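Local coordinates for uncharacterized protein (Leptospirillum rubarum, PDB 3OMD) that is of unknown function, belonging to the DUF5069 family and folding as a single-chain, all-helical domain, at residues A[12-17]-A[137-143]; A[102-107]-A[131-135]; A[23-29]-A[50-55]. One frame throughout, in Å; residues are numbered along the deposited sequence. Where two conformers were deposited one is given.

In the fold
From the N terminus, the loop 12-17 is met some 120 residues later by the end of helix 133-140, so interaction 1 closes nearly the whole chain. Nested inside that loop are the other two contacts, which follow one another in series. Interaction 3 comes first and joins the start of helix 26-38 to helix 50-58; interaction 2 then joins the end of helix 92-104 to the start of helix 133-140. Interactions 1 and 2 share this last helix. Pro-16 touches Tyr-102 and Val-134, Arg-28 forms a salt bridge with Glu-141, and Tyr-102 OH probably hydrogen-bonds His-25 ND1, linking all three contacts within one family domain.

Interaction 1. Residues A[12-17]-A[137-143]; sequences FPRSPV and LDLEEKR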
loop_
_atom_site.group_PDB
_atom_site.type_symbol
_atom_site.label_atom_id
_atom_site.label_comp_id
_atom_site.label_asym_id
_atom_site.label_seq_id
_atom_site.Cartn_x
_atom_site.Cartn_y
_atom_site.Cartn_z
ATOM N N PHE A 12 2.709 10.184 6.293
ATOM C CA PHE A 12 2.502 9.339 5.099
ATOM C C PHE A 12 2.359 7.896 5.573
ATOM O O PHE A 12 3.053 7.468 6.514
ATOM C CB PHE A 12 3.757 9.365 4.202
ATOM C CG PHE A 12 4.137 10.741 3.716
ATOM C CD1 PHE A 12 3.200 11.576 3.100
ATOM C CD2 PHE A 12 5.445 11.178 3.876
ATOM C CE1 PHE A 12 3.606 12.872 2.643
ATOM C CE2 PHE A 12 5.843 12.467 3.445
ATOM C CZ PHE A 12 4.927 13.295 2.833
ATOM N N PRO A 13 1.513 7.130 4.895
ATOM C CA PRO A 13 1.556 5.685 5.154
ATOM C C PRO A 13 2.895 5.132 4.664
ATOM O O PRO A 13 3.578 5.763 3.837
ATOM C CB PRO A 13 0.381 5.138 4.338
ATOM C CG PRO A 13 0.221 6.123 3.185
ATOM C CD PRO A 13 0.697 7.497 3.710
ATOM N N ARG A 14 3.271 3.962 5.163
ATOM C CA ARG A 14 4.607 3.419 4.862
ATOM C C ARG A 14 4.787 3.050 3.393
ATOM O O ARG A 14 3.795 2.915 2.631
ATOM C CB ARG A 14 4.912 2.233 5.807
ATOM C CG ARG A 14 5.273 2.777 7.227
ATOM C CD ARG A 14 5.373 1.689 8.283
ATOM N NE ARG A 14 4.080 1.046 8.484
ATOM C CZ ARG A 14 3.923 -0.048 9.232
ATOM N NH1 ARG A 14 4.974 -0.612 9.817
ATOM N NH2 ARG A 14 2.726 -0.594 9.359
ATOM N N SER A 15 6.061 2.897 3.015
ATOM C CA SER A 15 6.401 2.663 1.623
ATOM C C SER A 15 5.742 1.411 1.066
ATOM O O SER A 15 5.690 0.375 1.739
ATOM C CB SER A 15 7.919 2.505 1.497
ATOM O OG SER A 15 8.251 2.161 0.152
ATOM N N PRO A 16 5.320 1.456 -0.203
ATOM C CA PRO A 16 4.849 0.242 -0.906
ATOM C C PRO A 16 5.829 -0.921 -0.766
ATOM O O PRO A 16 5.397 -2.076 -0.769
ATOM C CB PRO A 16 4.821 0.697 -2.385
ATOM C CG PRO A 16 4.395 2.163 -2.277
ATOM C CD PRO A 16 5.225 2.667 -1.054
ATOM N N VAL A 17 7.135 -0.646 -0.721
ATOM C CA VAL A 17 8.137 -1.720 -0.772
ATOM C C VAL A 17 8.873 -1.923 0.576
ATOM O O VAL A 17 9.897 -2.612 0.624
ATOM C CB VAL A 17 9.111 -1.529 -1.962
ATOM C CG1 VAL A 17 8.305 -1.577 -3.310
ATOM C CG2 VAL A 17 9.977 -0.278 -1.791
ATOM N N LEU A 137 4.967 6.945 -5.812
ATOM C CA LEU A 137 4.479 7.143 -4.441
ATOM C C LEU A 137 5.643 7.446 -3.488
ATOM O O LEU A 137 5.524 8.344 -2.647
ATOM C CB LEU A 137 3.714 5.907 -3.968
ATOM C CG LEU A 137 2.335 5.713 -4.614
ATOM C CD1 LEU A 137 1.782 4.342 -4.269
ATOM C CD2 LEU A 137 1.365 6.790 -4.134
ATOM N N ASP A 138 6.734 6.675 -3.549
ATOM C CA ASP A 138 7.871 6.963 -2.663
ATOM C C ASP A 138 8.426 8.355 -2.936
ATOM O O ASP A 138 8.870 9.037 -2.007
ATOM C CB ASP A 138 8.979 5.917 -2.836
ATOM C CG ASP A 138 8.807 4.716 -1.948
ATOM O OD1 ASP A 138 8.000 4.748 -0.996
ATOM O OD2 ASP A 138 9.537 3.743 -2.213
ATOM N N LEU A 139 8.458 8.760 -4.212
ATOM C CA LEU A 139 8.986 10.095 -4.544
ATOM C C LEU A 139 8.107 11.166 -3.901
ATOM O O LEU A 139 8.644 12.105 -3.264
ATOM C CB LEU A 139 9.016 10.266 -6.076
ATOM C CG LEU A 139 9.471 11.628 -6.599
ATOM C CD1 LEU A 139 10.952 11.752 -6.338
ATOM C CD2 LEU A 139 9.181 11.717 -8.102
ATOM N N GLU A 140 6.781 11.034 -4.056
ATOM C CA GLU A 140 5.862 12.034 -3.500
ATOM C C GLU A 140 5.972 12.062 -1.966
ATOM O O GLU A 140 5.778 13.130 -1.332
ATOM C CB GLU A 140 4.420 11.772 -3.942
ATOM C CG GLU A 140 3.418 12.772 -3.325
ATOM C CD GLU A 140 2.244 13.225 -4.225
ATOM O OE1 GLU A 140 2.149 12.850 -5.415
ATOM O OE2 GLU A 140 1.396 14.016 -3.712
ATOM N N GLU A 141 6.257 10.894 -1.372
ATOM C CA GLU A 141 6.303 10.764 0.085
ATOM C C GLU A 141 7.738 10.949 0.628
ATOM O O GLU A 141 8.080 10.555 1.750
ATOM C CB GLU A 141 5.707 9.425 0.510
ATOM C CG GLU A 141 4.180 9.429 0.243
ATOM C CD GLU A 141 3.491 8.145 0.504
ATOM O OE1 GLU A 141 4.138 7.085 0.731
ATOM O OE2 GLU A 141 2.242 8.190 0.412
ATOM N N LYS A 142 8.570 11.582 -0.196
ATOM C CA LYS A 142 9.890 12.110 0.241
ATOM C C LYS A 142 10.873 11.027 0.703
ATOM O O LYS A 142 11.737 11.269 1.567
ATOM C CB LYS A 142 9.719 13.219 1.313
ATOM C CG LYS A 142 8.778 14.342 0.879
ATOM C CD LYS A 142 8.656 15.394 1.993
ATOM C CE LYS A 142 7.801 16.566 1.522
ATOM N NZ LYS A 142 8.080 17.773 2.354
ATOM N N ARG A 143 10.775 9.843 0.098
ATOM C CA ARG A 143 11.724 8.758 0.366
ATOM C C ARG A 143 12.743 8.708 -0.744
ATOM O O ARG A 143 12.439 9.148 -1.865
ATOM C CB ARG A 143 11.009 7.392 0.434
ATOM C CG ARG A 143 9.972 7.346 1.506
ATOM C CD ARG A 143 9.500 5.940 1.789
ATOM N NE ARG A 143 8.424 6.077 2.770
ATOM C CZ ARG A 143 7.139 6.257 2.453
ATOM N NH1 ARG A 143 6.706 6.142 1.190
ATOM N NH2 ARG A 143 6.291 6.485 3.430
#
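The ring of Phe-12 lies with one face over Glu-141, whose CA makes a CH-pi contact 3.9 Å from the Phe-12 ring centroid and 13° off the normal. Phe-12 CG, beside its backbone N (chi1 -59°), brings the ring across the aliphatic part of the glutamate, CG of Glu-141 standing 3.7 Å from CD1 of Phe-12, and CD of Lys-142 comes near the ring edge. The second flat group, the guanidinium of Arg-143, has the backbone around Ser-15 N over one face, while Glu-141 OE1 sits at its edge in plane. This contact packs the N-terminal loop on a Schellman motif that ends helix 133-140: Lys-142, with positive phi, is the C-prime residue, and Arg-143 N bonds Asp-138 O. Beyond the turn, Arg-143 reaches back with its chain extended from CG to NE. Arg-143 NH1 bridges two carboxylates, at 2.8 Å from Glu-141 OE1 and 2.9 Å from Asp-138 OD1, and Arg-143 NH2 gives a bent bond (135°) to Pro-13 O, 2.8 Å away. A leucine in place of Arg-143 would probably leave Pro-13 O without this donor and the carboxylates of Asp-138 and Glu-141 without the cation between them. Glu-141 has further partners, a salt bridge from Arg-28 and a hydrogen bond from Tyr-44 OH, so its buried carboxylate is likely to be held as the anion. Further along the loop, Pro-16 CG packs on Leu-137 CD1. The hydroxyl of Ser-15 closes an ST turn by accepting from Val-17 N, and it donates to Asp-138 OD1 at 2.8 Å from Ser-15 OG, on the syn lone pair of that oxygen.

Interaction 2. Residues A[102-107]-A[131-135]; sequences YESRSP and TTWVK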
loop_
_atom_site.group_PDB
_atom_site.type_symbol
_atom_site.label_atom_id
_atom_site.label_comp_id
_atom_site.label_asym_id
_atom_site.label_seq_id
_atom_site.Cartn_x
_atom_site.Cartn_y
_atom_site.Cartn_z
ATOM N N TYR A 102 3.273 -6.103 -8.612
ATOM C CA TYR A 102 3.003 -4.819 -7.956
ATOM C C TYR A 102 4.082 -3.801 -8.290
ATOM O O TYR A 102 3.772 -2.654 -8.651
ATOM C CB TYR A 102 2.998 -5.119 -6.473
ATOM C CG TYR A 102 2.799 -3.978 -5.512
ATOM C CD1 TYR A 102 1.503 -3.467 -5.248
ATOM C CD2 TYR A 102 3.867 -3.455 -4.783
ATOM C CE1 TYR A 102 1.305 -2.449 -4.273
ATOM C CE2 TYR A 102 3.690 -2.445 -3.828
ATOM C CZ TYR A 102 2.420 -1.965 -3.584
ATOM O OH TYR A 102 2.264 -1.012 -2.634
ATOM N N GLU A 103 5.340 -4.224 -8.177
ATOM C CA GLU A 103 6.466 -3.296 -8.441
ATOM C C GLU A 103 6.600 -2.978 -9.942
ATOM O O GLU A 103 7.249 -1.993 -10.300
ATOM C CB GLU A 103 7.763 -3.886 -7.902
ATOM C CG GLU A 103 7.750 -3.938 -6.377
ATOM C CD GLU A 103 8.946 -4.602 -5.786
ATOM O OE1 GLU A 103 10.026 -4.654 -6.455
ATOM O OE2 GLU A 103 8.837 -5.094 -4.646
ATOM N N SER A 104 6.000 -3.800 -10.810
ATOM C CA SER A 104 6.065 -3.542 -12.249
ATOM C C SER A 104 4.954 -2.628 -12.733
ATOM O O SER A 104 5.013 -2.150 -13.868
ATOM C CB SER A 104 5.963 -4.852 -13.040
ATOM O OG SER A 104 4.628 -5.329 -13.071
ATOM N N ARG A 105 3.933 -2.398 -11.903
ATOM C CA ARG A 105 2.736 -1.654 -12.367
ATOM C C ARG A 105 3.101 -0.279 -12.885
ATOM O O ARG A 105 3.710 0.520 -12.178
ATOM C CB ARG A 105 1.687 -1.548 -11.254
ATOM C CG ARG A 105 0.997 -2.862 -10.988
ATOM C CD ARG A 105 0.028 -2.818 -9.777
ATOM N NE ARG A 105 -0.602 -4.146 -9.544
ATOM C CZ ARG A 105 -1.724 -4.556 -10.127
ATOM N NH1 ARG A 105 -2.361 -3.745 -10.968
ATOM N NH2 ARG A 105 -2.212 -5.773 -9.877
ATOM N N SER A 106 2.691 -0.010 -14.120
ATOM C CA SER A 106 3.004 1.239 -14.797
ATOM C C SER A 106 1.716 1.759 -15.422
ATOM O O SER A 106 0.732 1.025 -15.485
ATOM C CB SER A 106 4.110 1.006 -15.823
ATOM O OG SER A 106 5.258 0.447 -15.200
ATOM N N PRO A 107 1.704 3.033 -15.850
ATOM C CA PRO A 107 0.446 3.579 -16.401
ATOM C C PRO A 107 -0.060 2.708 -17.550
ATOM O O PRO A 107 0.680 2.391 -18.504
ATOM C CB PRO A 107 0.846 4.980 -16.904
ATOM C CG PRO A 107 2.158 5.281 -16.298
ATOM C CD PRO A 107 2.710 4.091 -15.629
ATOM N N THR A 131 9.306 5.273 -13.469
ATOM C CA THR A 131 8.254 4.918 -14.430
ATOM C C THR A 131 7.159 4.032 -13.879
ATOM O O THR A 131 6.166 3.758 -14.564
ATOM C CB THR A 131 8.839 4.206 -15.667
ATOM O OG1 THR A 131 9.434 2.954 -15.287
ATOM C CG2 THR A 131 9.872 5.110 -16.422
ATOM N N THR A 132 7.319 3.599 -12.636
ATOM C CA THR A 132 6.317 2.727 -12.017
ATOM C C THR A 132 5.571 3.474 -10.920
ATOM O O THR A 132 6.123 4.388 -10.291
ATOM C CB THR A 132 6.992 1.515 -11.384
ATOM O OG1 THR A 132 7.994 1.954 -10.431
ATOM C CG2 THR A 132 7.623 0.639 -12.457
ATOM N N TRP A 133 4.320 3.101 -10.699
ATOM C CA TRP A 133 3.489 3.785 -9.719
ATOM C C TRP A 133 4.084 3.715 -8.334
ATOM O O TRP A 133 4.024 4.722 -7.602
ATOM C CB TRP A 133 2.078 3.186 -9.689
ATOM C CG TRP A 133 1.246 3.522 -10.937
ATOM C CD1 TRP A 133 0.759 2.646 -11.880
ATOM C CD2 TRP A 133 0.770 4.823 -11.310
ATOM N NE1 TRP A 133 0.026 3.333 -12.834
ATOM C CE2 TRP A 133 0.020 4.669 -12.514
ATOM C CE3 TRP A 133 0.906 6.102 -10.748
ATOM C CZ2 TRP A 133 -0.581 5.752 -13.169
ATOM C CZ3 TRP A 133 0.282 7.190 -11.388
ATOM C CH2 TRP A 133 -0.435 7.004 -12.603
ATOM N N VAL A 134 4.616 2.567 -7.920
ATOM C CA VAL A 134 5.068 2.480 -6.515
ATOM C C VAL A 134 6.290 3.374 -6.279
ATOM O O VAL A 134 6.488 3.883 -5.163
ATOM C CB VAL A 134 5.283 1.038 -6.039
ATOM C CG1 VAL A 134 3.956 0.275 -6.123
ATOM C CG2 VAL A 134 6.429 0.344 -6.748
ATOM N N LYS A 135 7.105 3.587 -7.307
ATOM C CA LYS A 135 8.259 4.491 -7.141
ATOM C C LYS A 135 7.792 5.929 -7.108
ATOM O O LYS A 135 8.346 6.760 -6.366
ATOM C CB LYS A 135 9.308 4.282 -8.233
ATOM C CG LYS A 135 10.232 3.103 -7.961
ATOM C CD LYS A 135 11.526 3.213 -8.773
ATOM C CE LYS A 135 12.522 2.097 -8.468
ATOM N NZ LYS A 135 12.951 2.009 -7.031
HETATM O O HOH W 1 4.252 0.100 -9.473
HETATM O O HOH W 2 8.984 -0.274 -9.163
#
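Val-134 sets its CG1 methyl over one face of the Tyr-102 ring, displaced toward the rim, in a CH-pi contact 3.9 Å from the ring centroid. The closest ring atom is Tyr-102 CE2, 3.6 Å from Val-134 CG1. With CG trans to the backbone N (chi1 178°), Tyr-102 swings its ring from the end of its helix to meet the valine. At the other end of the contact Trp-133 presents a face to Pro-107, whose CD lies above it near the rim; the proline ring and the indole run obliquely past each other. Between these two contacts the backbones meet directly. Trp-133 N, the first amide after the N-cap residue Thr-132, donates to Arg-105 O at 3.0 Å in a nearly straight bond (163°). One water donates to Tyr-102 O and Arg-105 O and accepts from Val-134 N, so it joins residues 102-105 to helix 133-140; a second joins Glu-103 O to Thr-132 OG1. The methyl CG2 of Thr-132 fills in against Glu-103 O, 3.4 Å away. Helix 110-123 borders the tryptophan end, where Phe-116 meets Trp-133 edge-to-face and also touches Pro-107. At the tyrosine end, Tyr-102 OH hydrogen-bonds His-25, ahead of helix 26-38, and its ring touches Leu-50 of helix 50-58, so this junction of helices 92-104 and 133-140 lies between these neighbours.

Interaction 3. Residues A[23-29]-A[50-55]; sequences MDHLKRV and LDQAFF
His-25 gives its NE2-H to Asp-51 OD1 at 2.7 Å, with the acceptor in the imidazole plane and the bond fairly straight (159°); the carboxylate is met on its anti side and turned 59° from the ring. Beside this bond lies Phe-54. Phe-54 CB is 3.5 Å from His-25 CD2, and the two rings are inclined at 47°. The far part of the Phe-54 ring meets Leu-26 CD1 and Val-29 CG1, while the selenium of Met-23 stands at its edge in a Met-aromatic contact whose close detail is doubtful. With its other methyl, CG2, Val-29 reaches Phe-55 CZ (3.6 Å). In the second shell, Tyr-102 gives the imidazole a second hold at ND1, so both ring nitrogens are engaged and the rotation of the ring is fixed. The Asp-51 oxygens each have a further partner, OD1 a salt bridge with Lys-32 and OD2 a hydrogen bond from the backbone N of Asn-47. At the N-cap position of helix 26-38, His-25 ties that helix start to helix 50-58; Phe-65 of helix 62-69 covers Leu-26 and Val-29, helix 75-85 touches Leu-26, and Val-95 of helix 92-104 meets Met-23.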
loop_
_atom_site.group_PDB
_atom_site.type_symbol
_atom_site.label_atom_id
_atom_site.label_comp_id
_atom_site.label_asym_id
_atom_site.label_seq_id
_atom_site.Cartn_x
_atom_site.Cartn_y
_atom_site.Cartn_z
HETATM N N MSE A 23 6.026 -9.359 2.134
HETATM C CA MSE A 23 5.046 -8.803 1.162
HETATM C C MSE A 23 5.134 -7.281 1.069
HETATM O O MSE A 23 5.181 -6.576 2.081
HETATM C CB MSE A 23 3.604 -9.140 1.504
HETATM C CG MSE A 23 3.362 -10.191 2.451
HETATM SE SE MSE A 23 1.456 -10.200 2.435
HETATM C CE MSE A 23 1.289 -9.145 0.792
ATOM N N ASP A 24 5.076 -6.788 -0.166
ATOM C CA ASP A 24 4.843 -5.345 -0.438
ATOM C C ASP A 24 3.388 -5.011 -0.065
ATOM O O ASP A 24 2.545 -5.901 0.137
ATOM C CB ASP A 24 4.967 -5.100 -1.945
ATOM C CG ASP A 24 6.366 -5.176 -2.450
ATOM O OD1 ASP A 24 7.355 -5.152 -1.663
ATOM O OD2 ASP A 24 6.547 -5.256 -3.709
ATOM N N HIS A 25 3.122 -3.710 0.019
ATOM C CA HIS A 25 1.804 -3.104 0.280
ATOM C C HIS A 25 1.249 -3.324 1.685
ATOM O O HIS A 25 0.472 -2.486 2.169
ATOM C CB HIS A 25 0.729 -3.530 -0.755
ATOM C CG HIS A 25 -0.349 -2.510 -0.894
ATOM N ND1 HIS A 25 -0.090 -1.251 -1.393
ATOM C CD2 HIS A 25 -1.648 -2.503 -0.485
ATOM C CE1 HIS A 25 -1.194 -0.527 -1.323
ATOM N NE2 HIS A 25 -2.151 -1.262 -0.776
ATOM N N LEU A 26 1.609 -4.447 2.335
ATOM C CA LEU A 26 0.937 -4.805 3.615
ATOM C C LEU A 26 1.129 -3.711 4.691
ATOM O O LEU A 26 0.146 -3.286 5.335
ATOM C CB LEU A 26 1.426 -6.179 4.090
ATOM C CG LEU A 26 0.868 -6.596 5.461
ATOM C CD1 LEU A 26 -0.666 -6.567 5.517
ATOM C CD2 LEU A 26 1.431 -8.015 5.802
ATOM N N LYS A 27 2.367 -3.234 4.903
ATOM C CA LYS A 27 2.539 -2.152 5.915
ATOM C C LYS A 27 1.703 -0.925 5.530
ATOM O O LYS A 27 1.093 -0.296 6.395
ATOM C CB LYS A 27 4.011 -1.752 6.023
ATOM C CG LYS A 27 4.860 -2.797 6.783
ATOM C CD LYS A 27 6.250 -2.231 7.021
ATOM C CE LYS A 27 7.101 -3.228 7.800
ATOM N NZ LYS A 27 8.461 -2.644 8.119
ATOM N N ARG A 28 1.752 -0.559 4.237
ATOM C CA ARG A 28 1.075 0.634 3.762
ATOM C C ARG A 28 -0.441 0.531 4.004
ATOM O O ARG A 28 -1.084 1.490 4.460
ATOM C CB ARG A 28 1.360 0.795 2.261
ATOM C CG ARG A 28 0.749 2.080 1.653
ATOM C CD ARG A 28 1.299 2.253 0.266
ATOM N NE ARG A 28 0.902 3.541 -0.309
ATOM C CZ ARG A 28 1.540 4.689 -0.085
ATOM N NH1 ARG A 28 2.645 4.719 0.657
ATOM N NH2 ARG A 28 1.084 5.812 -0.654
ATOM N N VAL A 29 -1.016 -0.624 3.678
ATOM C CA VAL A 29 -2.454 -0.776 3.869
ATOM C C VAL A 29 -2.850 -0.975 5.324
ATOM O O VAL A 29 -3.977 -0.624 5.681
ATOM C CB VAL A 29 -3.030 -1.860 2.907
ATOM C CG1 VAL A 29 -2.716 -3.294 3.376
ATOM C CG2 VAL A 29 -4.521 -1.672 2.739
ATOM N N LEU A 50 -5.456 0.128 -5.763
ATOM C CA LEU A 50 -4.193 -0.506 -5.341
ATOM C C LEU A 50 -4.436 -1.437 -4.126
ATOM O O LEU A 50 -3.978 -2.607 -4.107
ATOM C CB LEU A 50 -3.084 0.535 -5.138
ATOM C CG LEU A 50 -1.710 -0.127 -5.090
ATOM C CD1 LEU A 50 -1.386 -0.965 -6.378
ATOM C CD2 LEU A 50 -0.676 0.946 -4.880
ATOM N N ASP A 51 -5.155 -0.939 -3.128
ATOM C CA ASP A 51 -5.551 -1.819 -2.004
ATOM C C ASP A 51 -6.365 -3.009 -2.504
ATOM O O ASP A 51 -6.171 -4.127 -2.051
ATOM C CB ASP A 51 -6.442 -1.059 -1.020
ATOM C CG ASP A 51 -5.702 0.007 -0.216
ATOM O OD1 ASP A 51 -4.442 0.141 -0.307
ATOM O OD2 ASP A 51 -6.410 0.763 0.492
ATOM N N GLN A 52 -7.252 -2.772 -3.470
ATOM C CA GLN A 52 -8.119 -3.840 -3.993
ATOM C C GLN A 52 -7.236 -4.920 -4.616
ATOM O O GLN A 52 -7.533 -6.104 -4.490
ATOM C CB GLN A 52 -9.045 -3.273 -5.061
ATOM C CG GLN A 52 -10.151 -2.369 -4.533
ATOM C CD GLN A 52 -10.876 -1.651 -5.672
ATOM O OE1 GLN A 52 -11.155 -2.277 -6.702
ATOM N NE2 GLN A 52 -11.211 -0.346 -5.485
ATOM N N ALA A 53 -6.179 -4.514 -5.323
ATOM C CA ALA A 53 -5.289 -5.510 -5.937
ATOM C C ALA A 53 -4.628 -6.396 -4.873
ATOM O O ALA A 53 -4.562 -7.604 -5.018
ATOM C CB ALA A 53 -4.236 -4.836 -6.849
ATOM N N PHE A 54 -4.194 -5.795 -3.772
ATOM C CA PHE A 54 -3.573 -6.548 -2.681
ATOM C C PHE A 54 -4.622 -7.464 -2.021
ATOM O O PHE A 54 -4.405 -8.689 -1.845
ATOM C CB PHE A 54 -3.011 -5.564 -1.640
ATOM C CG PHE A 54 -2.492 -6.237 -0.409
ATOM C CD1 PHE A 54 -1.205 -6.770 -0.387
ATOM C CD2 PHE A 54 -3.269 -6.299 0.743
ATOM C CE1 PHE A 54 -0.718 -7.414 0.740
ATOM C CE2 PHE A 54 -2.788 -6.964 1.869
ATOM C CZ PHE A 54 -1.520 -7.525 1.863
ATOM N N PHE A 55 -5.764 -6.881 -1.631
ATOM C CA PHE A 55 -6.792 -7.720 -1.018
ATOM C C PHE A 55 -7.269 -8.854 -1.937
ATOM O O PHE A 55 -7.474 -9.996 -1.492
ATOM C CB PHE A 55 -8.003 -6.844 -0.613
ATOM C CG PHE A 55 -7.684 -5.856 0.515
ATOM C CD1 PHE A 55 -6.919 -6.243 1.607
ATOM C CD2 PHE A 55 -8.223 -4.556 0.490
ATOM C CE1 PHE A 55 -6.674 -5.337 2.695
ATOM C CE2 PHE A 55 -7.973 -3.655 1.554
ATOM C CZ PHE A 55 -7.212 -4.035 2.655
#